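Local coordinates for protein cryptochrome DASH, chloroplastic/mitochondrial (Arabidopsis thaliana, PDB 2IJG) that repairs cyclobutane pyrimidine dimers in single-stranded DNA, using bound FAD and methenyltetrahydrofolate, and may also act as a photoreceptor, at residues I44-N49 with R138-H143; A58-W63 with T212-S217; T68-Y73 with P222-W227. All coordinates share one frame; numbering follows the deposited sequence.

Contact 1. Residues I44-N49 with R138-H143; sequences ILWFRN and RTVFAH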
loop_
_atom_site.group_PDB
_atom_site.type_symbol
_atom_site.label_atom_id
_atom_site.label_comp_id
_atom_site.label_asym_id
_atom_site.label_seq_id
_atom_site.Cartn_x
_atom_site.Cartn_y
_atom_site.Cartn_z
ATOM N N ILE A 44 1.540 -0.792 -25.894
ATOM C CA ILE A 44 0.993 -1.617 -24.831
ATOM C C ILE A 44 1.235 -0.929 -23.500
ATOM O O ILE A 44 2.343 -0.465 -23.225
ATOM C CB ILE A 44 1.658 -3.005 -24.799
ATOM C CG1 ILE A 44 1.361 -3.747 -26.104
ATOM C CG2 ILE A 44 1.158 -3.793 -23.582
ATOM C CD1 ILE A 44 2.022 -5.110 -26.214
ATOM N N LEU A 45 0.186 -0.850 -22.689
ATOM C CA LEU A 45 0.267 -0.234 -21.373
ATOM C C LEU A 45 0.174 -1.377 -20.365
ATOM O O LEU A 45 -0.886 -1.971 -20.186
ATOM C CB LEU A 45 -0.903 0.728 -21.161
ATOM C CG LEU A 45 -0.744 1.964 -20.268
ATOM C CD1 LEU A 45 -2.045 2.174 -19.519
ATOM C CD2 LEU A 45 0.410 1.808 -19.294
ATOM N N TRP A 46 1.297 -1.680 -19.724
ATOM C CA TRP A 46 1.390 -2.753 -18.734
ATOM C C TRP A 46 1.228 -2.142 -17.340
ATOM O O TRP A 46 2.090 -1.398 -16.886
ATOM C CB TRP A 46 2.749 -3.440 -18.916
ATOM C CG TRP A 46 3.196 -4.335 -17.823
ATOM C CD1 TRP A 46 2.426 -5.183 -17.078
ATOM C CD2 TRP A 46 4.547 -4.537 -17.397
ATOM N NE1 TRP A 46 3.217 -5.902 -16.212
ATOM C CE2 TRP A 46 4.524 -5.524 -16.387
ATOM C CE3 TRP A 46 5.778 -3.977 -17.772
ATOM C CZ2 TRP A 46 5.685 -5.966 -15.745
ATOM C CZ3 TRP A 46 6.932 -4.415 -17.136
ATOM C CH2 TRP A 46 6.875 -5.401 -16.133
ATOM N N PHE A 47 0.132 -2.469 -16.657
ATOM C CA PHE A 47 -0.144 -1.878 -15.348
ATOM C C PHE A 47 0.706 -2.171 -14.098
ATOM O O PHE A 47 1.492 -1.323 -13.694
ATOM C CB PHE A 47 -1.632 -2.038 -15.027
ATOM C CG PHE A 47 -2.485 -0.956 -15.633
ATOM C CD1 PHE A 47 -3.022 -1.101 -16.911
ATOM C CD2 PHE A 47 -2.693 0.241 -14.949
ATOM C CE1 PHE A 47 -3.750 -0.071 -17.496
ATOM C CE2 PHE A 47 -3.419 1.278 -15.526
ATOM C CZ PHE A 47 -3.951 1.123 -16.804
ATOM N N ARG A 48 0.547 -3.312 -13.450
ATOM C CA ARG A 48 1.369 -3.609 -12.262
ATOM C C ARG A 48 1.434 -2.521 -11.157
ATOM O O ARG A 48 2.324 -1.679 -11.168
ATOM C CB ARG A 48 2.812 -3.952 -12.710
ATOM C CG ARG A 48 3.661 -2.744 -13.126
ATOM C CD ARG A 48 4.981 -3.085 -13.823
ATOM N NE ARG A 48 5.880 -3.913 -13.025
ATOM C CZ ARG A 48 7.155 -3.619 -12.778
ATOM N NH1 ARG A 48 7.694 -2.502 -13.251
ATOM N NH2 ARG A 48 7.906 -4.464 -12.086
ATOM N N ASN A 49 0.507 -2.540 -10.205
ATOM C CA ASN A 49 0.491 -1.577 -9.079
ATOM C C ASN A 49 0.310 -0.069 -9.289
ATOM O O ASN A 49 0.744 0.742 -8.460
ATOM C CB ASN A 49 1.717 -1.794 -8.185
ATOM C CG ASN A 49 1.606 -3.057 -7.357
ATOM O OD1 ASN A 49 0.664 -3.221 -6.582
ATOM N ND2 ASN A 49 2.561 -3.960 -7.521
ATOM N N ARG A 138 4.860 -0.695 -30.824
ATOM C CA ARG A 138 6.115 0.036 -30.909
ATOM C C ARG A 138 6.768 0.106 -29.537
ATOM O O ARG A 138 7.991 0.106 -29.416
ATOM C CB ARG A 138 5.876 1.462 -31.416
ATOM C CG ARG A 138 5.573 1.561 -32.902
ATOM C CD ARG A 138 5.465 3.013 -33.351
ATOM N NE ARG A 138 5.462 3.126 -34.806
ATOM C CZ ARG A 138 5.348 4.272 -35.471
ATOM N NH1 ARG A 138 5.225 5.418 -34.811
ATOM N NH2 ARG A 138 5.364 4.275 -36.797
ATOM N N THR A 139 5.941 0.159 -28.502
ATOM C CA THR A 139 6.452 0.262 -27.150
ATOM C C THR A 139 5.561 -0.383 -26.103
ATOM O O THR A 139 4.400 -0.715 -26.354
ATOM C CB THR A 139 6.611 1.729 -26.755
ATOM O OG1 THR A 139 5.357 2.399 -26.937
ATOM C CG2 THR A 139 7.673 2.408 -27.606
ATOM N N VAL A 140 6.134 -0.565 -24.922
ATOM C CA VAL A 140 5.414 -1.110 -23.784
ATOM C C VAL A 140 5.699 -0.140 -22.650
ATOM O O VAL A 140 6.842 -0.031 -22.199
ATOM C CB VAL A 140 5.921 -2.508 -23.378
ATOM C CG1 VAL A 140 5.312 -2.905 -22.039
ATOM C CG2 VAL A 140 5.545 -3.529 -24.436
ATOM N N PHE A 141 4.671 0.588 -22.223
ATOM C CA PHE A 141 4.804 1.543 -21.127
ATOM C C PHE A 141 4.407 0.908 -19.800
ATOM O O PHE A 141 3.577 0.001 -19.760
ATOM C CB PHE A 141 3.928 2.781 -21.359
ATOM C CG PHE A 141 4.498 3.754 -22.349
ATOM C CD1 PHE A 141 4.277 3.598 -23.712
ATOM C CD2 PHE A 141 5.273 4.826 -21.913
ATOM C CE1 PHE A 141 4.818 4.493 -24.627
ATOM C CE2 PHE A 141 5.821 5.729 -22.822
ATOM C CZ PHE A 141 5.591 5.561 -24.182
ATOM N N ALA A 142 5.002 1.403 -18.718
ATOM C CA ALA A 142 4.728 0.903 -17.373
ATOM C C ALA A 142 5.534 1.739 -16.392
ATOM O O ALA A 142 6.457 2.446 -16.795
ATOM C CB ALA A 142 5.133 -0.566 -17.256
ATOM N N HIS A 143 5.187 1.664 -15.111
ATOM C CA HIS A 143 5.921 2.416 -14.104
ATOM C C HIS A 143 7.146 1.644 -13.632
ATOM O O HIS A 143 7.150 0.411 -13.595
ATOM C CB HIS A 143 5.031 2.741 -12.898
ATOM C CG HIS A 143 4.166 3.949 -13.089
ATOM N ND1 HIS A 143 2.838 3.866 -13.451
ATOM C CD2 HIS A 143 4.441 5.269 -12.970
ATOM C CE1 HIS A 143 2.333 5.083 -13.545
ATOM N NE2 HIS A 143 3.285 5.953 -13.257
#
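W46 and A142 meet on one face of a parallel sheet: the A142 methyl approaches the indole obliquely, its CB 3.5 Å from W46 CE3, and the W46 carbonyl points at the same methyl, W46 O 3.2 Å from A142 CB. On the same face V140 leans one methyl to each side, CG1 toward W46 CB and CG2 3.9 Å from I44 CB. L45 and F141 project to the other face, where L45 CD2 rests alongside F141 CB. Between the strands run backbone bonds from I44 N to T139 O (2.9 Å), from F141 N to I44 O (2.7 Å) and from W46 N to F141 O (2.8 Å). Beyond the strand end, R48 folds back over the indole. The bend at its chi3 (-59°) lays one face of the guanidinium against W46, whose CH2 lies over its margin, while R48 CD lies above the rim of the W46 ring. NH1 then gives a weak, bent hydrogen bond to H143 O (3.0 Å, 125° at the hydrogen) and a salt bridge to E154. An alanine in place of R48 is likely to leave E154 without its cationic mate and H143 O without this donor, and to remove the cover from one rim of the W46 ring. Helix 124-134 packs against the I44 and W46 face, and helix 57-64 against the L45 and F141 face. Such adjacent parallel strands, first and fourth in a 3-2-1-4-5 sheet with helices on both faces, belong to the Rossmann-like core of the photolyase/cryptochrome alpha/beta domain.

Contact 2. Residues A58-W63 with T212-S217; sequences ALYKAW and TRIPLS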
loop_
_atom_site.group_PDB
_atom_site.type_symbol
_atom_site.label_atom_id
_atom_site.label_comp_id
_atom_site.label_asym_id
_atom_site.label_seq_id
_atom_site.Cartn_x
_atom_site.Cartn_y
_atom_site.Cartn_z
ATOM N N ALA A 58 2.377 7.046 -17.050
ATOM C CA ALA A 58 2.612 5.945 -17.976
ATOM C C ALA A 58 1.479 5.904 -18.994
ATOM O O ALA A 58 1.705 5.718 -20.192
ATOM C CB ALA A 58 2.694 4.616 -17.217
ATOM N N LEU A 59 0.256 6.088 -18.510
ATOM C CA LEU A 59 -0.914 6.075 -19.378
ATOM C C LEU A 59 -0.826 7.257 -20.349
ATOM O O LEU A 59 -1.018 7.098 -21.555
ATOM C CB LEU A 59 -2.192 6.196 -18.540
ATOM C CG LEU A 59 -3.543 5.736 -19.101
ATOM C CD1 LEU A 59 -4.579 6.766 -18.728
ATOM C CD2 LEU A 59 -3.506 5.539 -20.605
ATOM N N TYR A 60 -0.530 8.439 -19.816
ATOM C CA TYR A 60 -0.425 9.635 -20.645
ATOM C C TYR A 60 0.630 9.476 -21.739
ATOM O O TYR A 60 0.348 9.693 -22.919
ATOM C CB TYR A 60 -0.082 10.856 -19.796
ATOM C CG TYR A 60 -0.174 12.139 -20.585
ATOM C CD1 TYR A 60 -1.410 12.623 -21.014
ATOM C CD2 TYR A 60 0.974 12.839 -20.956
ATOM C CE1 TYR A 60 -1.504 13.773 -21.798
ATOM C CE2 TYR A 60 0.892 13.990 -21.743
ATOM C CZ TYR A 60 -0.352 14.450 -22.159
ATOM O OH TYR A 60 -0.450 15.581 -22.940
ATOM N N LYS A 61 1.844 9.107 -21.339
ATOM C CA LYS A 61 2.935 8.909 -22.288
ATOM C C LYS A 61 2.520 7.915 -23.364
ATOM O O LYS A 61 2.846 8.089 -24.537
ATOM C CB LYS A 61 4.178 8.388 -21.563
ATOM C CG LYS A 61 4.831 9.392 -20.631
ATOM C CD LYS A 61 5.665 10.399 -21.398
ATOM C CE LYS A 61 6.374 11.359 -20.449
ATOM N NZ LYS A 61 7.073 10.621 -19.362
ATOM N N ALA A 62 1.809 6.867 -22.959
ATOM C CA ALA A 62 1.348 5.857 -23.904
ATOM C C ALA A 62 0.393 6.483 -24.917
ATOM O O ALA A 62 0.582 6.351 -26.126
ATOM C CB ALA A 62 0.651 4.722 -23.166
ATOM N N TRP A 63 -0.633 7.167 -24.420
ATOM C CA TRP A 63 -1.609 7.803 -25.294
ATOM C C TRP A 63 -0.956 8.864 -26.173
ATOM O O TRP A 63 -1.203 8.929 -27.374
ATOM C CB TRP A 63 -2.739 8.426 -24.457
ATOM C CG TRP A 63 -3.050 9.876 -24.772
ATOM C CD1 TRP A 63 -2.316 10.976 -24.408
ATOM C CD2 TRP A 63 -4.159 10.370 -25.529
ATOM N NE1 TRP A 63 -2.900 12.120 -24.897
ATOM C CE2 TRP A 63 -4.032 11.778 -25.588
ATOM C CE3 TRP A 63 -5.246 9.761 -26.164
ATOM C CZ2 TRP A 63 -4.952 12.586 -26.258
ATOM C CZ3 TRP A 63 -6.163 10.563 -26.829
ATOM C CH2 TRP A 63 -6.008 11.964 -26.872
ATOM N N THR A 212 -0.800 14.957 -13.623
ATOM C CA THR A 212 -0.916 14.845 -15.064
ATOM C C THR A 212 -2.384 14.688 -15.450
ATOM O O THR A 212 -3.039 13.718 -15.063
ATOM C CB THR A 212 -0.124 13.638 -15.580
ATOM O OG1 THR A 212 1.261 13.806 -15.249
ATOM C CG2 THR A 212 -0.276 13.508 -17.086
ATOM N N ARG A 213 -2.896 15.656 -16.205
ATOM C CA ARG A 213 -4.284 15.634 -16.650
ATOM C C ARG A 213 -4.480 14.630 -17.770
ATOM O O ARG A 213 -3.687 14.570 -18.705
ATOM C CB ARG A 213 -4.708 17.012 -17.141
ATOM C CG ARG A 213 -4.914 18.038 -16.057
ATOM C CD ARG A 213 -5.454 19.311 -16.681
ATOM N NE ARG A 213 -5.863 20.293 -15.684
ATOM C CZ ARG A 213 -6.464 21.443 -15.977
ATOM N NH1 ARG A 213 -6.725 21.756 -17.242
ATOM N NH2 ARG A 213 -6.808 22.276 -15.002
ATOM N N ILE A 214 -5.554 13.857 -17.682
ATOM C CA ILE A 214 -5.847 12.843 -18.684
ATOM C C ILE A 214 -7.114 13.185 -19.466
ATOM O O ILE A 214 -8.100 13.647 -18.896
ATOM C CB ILE A 214 -6.038 11.459 -18.016
ATOM C CG1 ILE A 214 -4.820 11.121 -17.149
ATOM C CG2 ILE A 214 -6.255 10.390 -19.073
ATOM C CD1 ILE A 214 -3.531 10.912 -17.924
ATOM N N PRO A 215 -7.097 12.972 -20.792
ATOM C CA PRO A 215 -8.263 13.260 -21.636
ATOM C C PRO A 215 -9.414 12.323 -21.281
ATOM O O PRO A 215 -9.180 11.192 -20.853
ATOM C CB PRO A 215 -7.739 13.001 -23.046
ATOM C CG PRO A 215 -6.272 13.322 -22.926
ATOM C CD PRO A 215 -5.918 12.663 -21.619
ATOM N N LEU A 216 -10.649 12.786 -21.456
ATOM C CA LEU A 216 -11.808 11.953 -21.148
ATOM C C LEU A 216 -11.999 10.884 -22.214
ATOM O O LEU A 216 -12.654 9.871 -21.980
ATOM C CB LEU A 216 -13.074 12.805 -21.028
ATOM C CG LEU A 216 -13.141 13.719 -19.800
ATOM C CD1 LEU A 216 -14.471 14.448 -19.786
ATOM C CD2 LEU A 216 -12.974 12.894 -18.524
ATOM N N SER A 217 -11.414 11.119 -23.383
ATOM C CA SER A 217 -11.487 10.177 -24.494
ATOM C C SER A 217 -10.056 9.777 -24.839
ATOM O O SER A 217 -9.265 10.615 -25.274
ATOM C CB SER A 217 -12.155 10.835 -25.703
ATOM O OG SER A 217 -12.195 9.948 -26.803
#
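Y60 and T212 are brought together by matching first torsions: Y60 CG stands anti to its backbone N (chi1 -171°), and T212 holds its CG2 methyl anti to N likewise. The methyl thus comes obliquely to the root of the phenol ring, with T212 CG2 3.8 Å from Y60 CG, while T212 OG1 bonds to D57. The R213 carbonyl approaches another part of the same ring, R213 O lying 3.8 Å from Y60 CD1. I214 and Y60 run alongside each other head to tail, I214 CD1 reaching Y60 CB at 3.9 Å; the other I214 branch, CG2, meets the L59 methyl CD1 at 4.0 Å. I214 thus spans two consecutive helix residues, one branch on each. One turn on, W63 has a chi1 of 129°, close to eclipsed as modelled, and with it the indole presents one face to P215. The proline makes an off-centre CH-pi contact, with P215 CG 4.1 Å from the centroid of the W63 six-membered ring and 29° off its normal. P215 CG comes nearest at the rim, 3.7 Å from W63 CZ2. Further round, S217 O lies obliquely 3.5 Å from W63 CZ3. No hydrogen bond joins the segments; apolar branches, ring contacts and two backbone carbonyls lying against the rings make the interface, and the loop's polar backbone is held from outside, T212 N by D55 and P215 O by R113. The contact is plain packing away from the cofactor sites. Helix 57-64 lies between two layers: A58 and A62 touch strand 137-143 and L59 touches L45 of strand 42-46, while Y60, W63 and L59 CD1 receive the loop that follows helix 195-205.

Contact 3. Residues T68-Y73 with P222-W227; sequences TILPVY and PSVDDW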
loop_
_atom_site.group_PDB
_atom_site.type_symbol
_atom_site.label_atom_id
_atom_site.label_comp_id
_atom_site.label_asym_id
_atom_site.label_seq_id
_atom_site.Cartn_x
_atom_site.Cartn_y
_atom_site.Cartn_z
ATOM N N THR A 68 -3.317 3.926 -31.184
ATOM C CA THR A 68 -4.178 3.014 -30.443
ATOM C C THR A 68 -3.441 2.425 -29.238
ATOM O O THR A 68 -2.230 2.194 -29.291
ATOM C CB THR A 68 -4.693 1.880 -31.373
ATOM O OG1 THR A 68 -5.053 0.732 -30.593
ATOM C CG2 THR A 68 -3.641 1.499 -32.389
ATOM N N ILE A 69 -4.176 2.188 -28.154
ATOM C CA ILE A 69 -3.591 1.654 -26.928
ATOM C C ILE A 69 -4.174 0.303 -26.522
ATOM O O ILE A 69 -5.375 0.059 -26.662
ATOM C CB ILE A 69 -3.806 2.625 -25.745
ATOM C CG1 ILE A 69 -3.284 4.016 -26.099
ATOM C CG2 ILE A 69 -3.097 2.102 -24.505
ATOM C CD1 ILE A 69 -3.573 5.053 -25.034
ATOM N N LEU A 70 -3.311 -0.572 -26.015
ATOM C CA LEU A 70 -3.731 -1.884 -25.547
ATOM C C LEU A 70 -3.324 -2.024 -24.080
ATOM O O LEU A 70 -2.218 -2.465 -23.770
ATOM C CB LEU A 70 -3.078 -2.994 -26.373
ATOM C CG LEU A 70 -3.418 -4.417 -25.916
ATOM C CD1 LEU A 70 -4.925 -4.589 -25.843
ATOM C CD2 LEU A 70 -2.814 -5.427 -26.877
ATOM N N PRO A 71 -4.207 -1.613 -23.157
ATOM C CA PRO A 71 -3.902 -1.714 -21.726
ATOM C C PRO A 71 -3.975 -3.167 -21.273
ATOM O O PRO A 71 -4.940 -3.869 -21.577
ATOM C CB PRO A 71 -4.956 -0.817 -21.079
ATOM C CG PRO A 71 -6.076 -0.842 -22.046
ATOM C CD PRO A 71 -5.425 -0.819 -23.388
ATOM N N VAL A 72 -2.948 -3.612 -20.552
ATOM C CA VAL A 72 -2.873 -4.999 -20.102
ATOM C C VAL A 72 -2.480 -5.197 -18.641
ATOM O O VAL A 72 -1.706 -4.424 -18.073
ATOM C CB VAL A 72 -1.837 -5.787 -20.944
ATOM C CG1 VAL A 72 -1.947 -7.276 -20.656
ATOM C CG2 VAL A 72 -2.031 -5.495 -22.419
ATOM N N TYR A 73 -3.026 -6.245 -18.037
ATOM C CA TYR A 73 -2.682 -6.596 -16.671
ATOM C C TYR A 73 -2.390 -8.087 -16.655
ATOM O O TYR A 73 -3.214 -8.894 -17.092
ATOM C CB TYR A 73 -3.810 -6.313 -15.682
ATOM C CG TYR A 73 -3.377 -6.663 -14.273
ATOM C CD1 TYR A 73 -2.575 -5.791 -13.536
ATOM C CD2 TYR A 73 -3.684 -7.904 -13.713
ATOM C CE1 TYR A 73 -2.085 -6.146 -12.281
ATOM C CE2 TYR A 73 -3.195 -8.271 -12.459
ATOM C CZ TYR A 73 -2.395 -7.389 -11.750
ATOM O OH TYR A 73 -1.892 -7.751 -10.517
ATOM N N PRO A 222 -6.734 -1.783 -29.826
ATOM C CA PRO A 222 -6.647 -2.615 -31.028
ATOM C C PRO A 222 -7.932 -3.443 -31.113
ATOM O O PRO A 222 -8.836 -3.278 -30.291
ATOM C CB PRO A 222 -5.421 -3.480 -30.760
ATOM C CG PRO A 222 -4.574 -2.605 -29.884
ATOM C CD PRO A 222 -5.590 -2.031 -28.933
ATOM N N SER A 223 -8.007 -4.338 -32.091
ATOM C CA SER A 223 -9.191 -5.171 -32.260
ATOM C C SER A 223 -9.416 -6.082 -31.046
ATOM O O SER A 223 -10.371 -5.885 -30.293
ATOM C CB SER A 223 -9.066 -6.001 -33.538
ATOM O OG SER A 223 -10.344 -6.392 -34.007
ATOM N N VAL A 224 -8.553 -7.076 -30.859
ATOM C CA VAL A 224 -8.661 -7.985 -29.709
ATOM C C VAL A 224 -9.966 -8.781 -29.651
ATOM O O VAL A 224 -11.034 -8.215 -29.414
ATOM C CB VAL A 224 -8.537 -7.212 -28.374
ATOM C CG1 VAL A 224 -8.611 -8.181 -27.201
ATOM C CG2 VAL A 224 -7.244 -6.429 -28.341
ATOM N N ASP A 225 -9.884 -10.094 -29.831
ATOM C CA ASP A 225 -11.095 -10.906 -29.793
ATOM C C ASP A 225 -11.439 -11.499 -28.428
ATOM O O ASP A 225 -12.454 -12.180 -28.289
ATOM C CB ASP A 225 -11.041 -12.022 -30.850
ATOM C CG ASP A 225 -9.648 -12.579 -31.054
ATOM O OD1 ASP A 225 -8.821 -11.894 -31.695
ATOM O OD2 ASP A 225 -9.377 -13.700 -30.574
ATOM N N ASP A 226 -10.611 -11.236 -27.421
ATOM C CA ASP A 226 -10.878 -11.751 -26.078
ATOM C C ASP A 226 -10.112 -10.979 -25.014
ATOM O O ASP A 226 -8.927 -11.216 -24.791
ATOM C CB ASP A 226 -10.509 -13.232 -25.990
ATOM C CG ASP A 226 -10.872 -13.845 -24.647
ATOM O OD1 ASP A 226 -10.508 -15.019 -24.419
ATOM O OD2 ASP A 226 -11.520 -13.160 -23.822
ATOM N N TRP A 227 -10.803 -10.060 -24.352
ATOM C CA TRP A 227 -10.189 -9.249 -23.313
ATOM C C TRP A 227 -10.003 -9.995 -21.998
ATOM O O TRP A 227 -9.495 -9.434 -21.027
ATOM C CB TRP A 227 -11.019 -7.990 -23.068
ATOM C CG TRP A 227 -11.028 -7.050 -24.229
ATOM C CD1 TRP A 227 -11.930 -7.017 -25.255
ATOM C CD2 TRP A 227 -10.072 -6.019 -24.500
ATOM N NE1 TRP A 227 -11.593 -6.027 -26.148
ATOM C CE2 TRP A 227 -10.457 -5.400 -25.710
ATOM C CE3 TRP A 227 -8.925 -5.560 -23.839
ATOM C CZ2 TRP A 227 -9.735 -4.341 -26.274
ATOM C CZ3 TRP A 227 -8.207 -4.511 -24.398
ATOM C CH2 TRP A 227 -8.617 -3.912 -25.607
#
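T68 OG1 is hemmed in by the P222 ring, lying 3.1 Å from P222 N and 3.3 Å from P222 CD. The tertiary amide nitrogen of P222 has no hydrogen to give, so this is close packing; the hydroxyl instead has a weak hydrogen bond with P220 O. T68 is turned with OG1 anti to its backbone N (chi1 156°), which directs the oxygen at the proline. The same ring presses P222 CD to 3.1 Å from I69 O and, on the apolar side, to 3.7 Å from L70 CB. L70 then extends into the loop: its CD1 methyl meets V224 CG2 at 3.9 Å and comes obliquely to W227, 3.6 Å from CZ3. V224 supports that tryptophan in turn, its CG1 over the centre of one W227 ring face. This is apolar packing of the loop after helix 195-205 onto the start of strand 68-75, away from the cofactor sites. Strand 68-75 pairs with strand 42-46 through T68 and L70. On its other side I69 bonds to P220 and P71 to L118, so the loop flanks the start of the strand before strand 118-121 takes over, where W227 also touches L118.

In the fold
After strand 5-6 and helix 13-26 the chain forms strand 42-46, helix 57-64 and strand 68-75, a beta-alpha-beta crossover that supplies the first half of each contact. The second halves follow in the same order, at 138-143, 212-217 and 222-227, so all three cross and none nests. Contact 1 closes a loop of 88 residues within the sheet; contacts 2 and 3 each close one of 148, bringing the long loop after helix 195-205 back first to the helix and then to strand 68-75. F141 packs on K61 and A62, L45 pairs with V72, and I69 CD1 touches W63, tying the strands to one another and to helix 57-64, while contacts 2 and 3 add the returning loop.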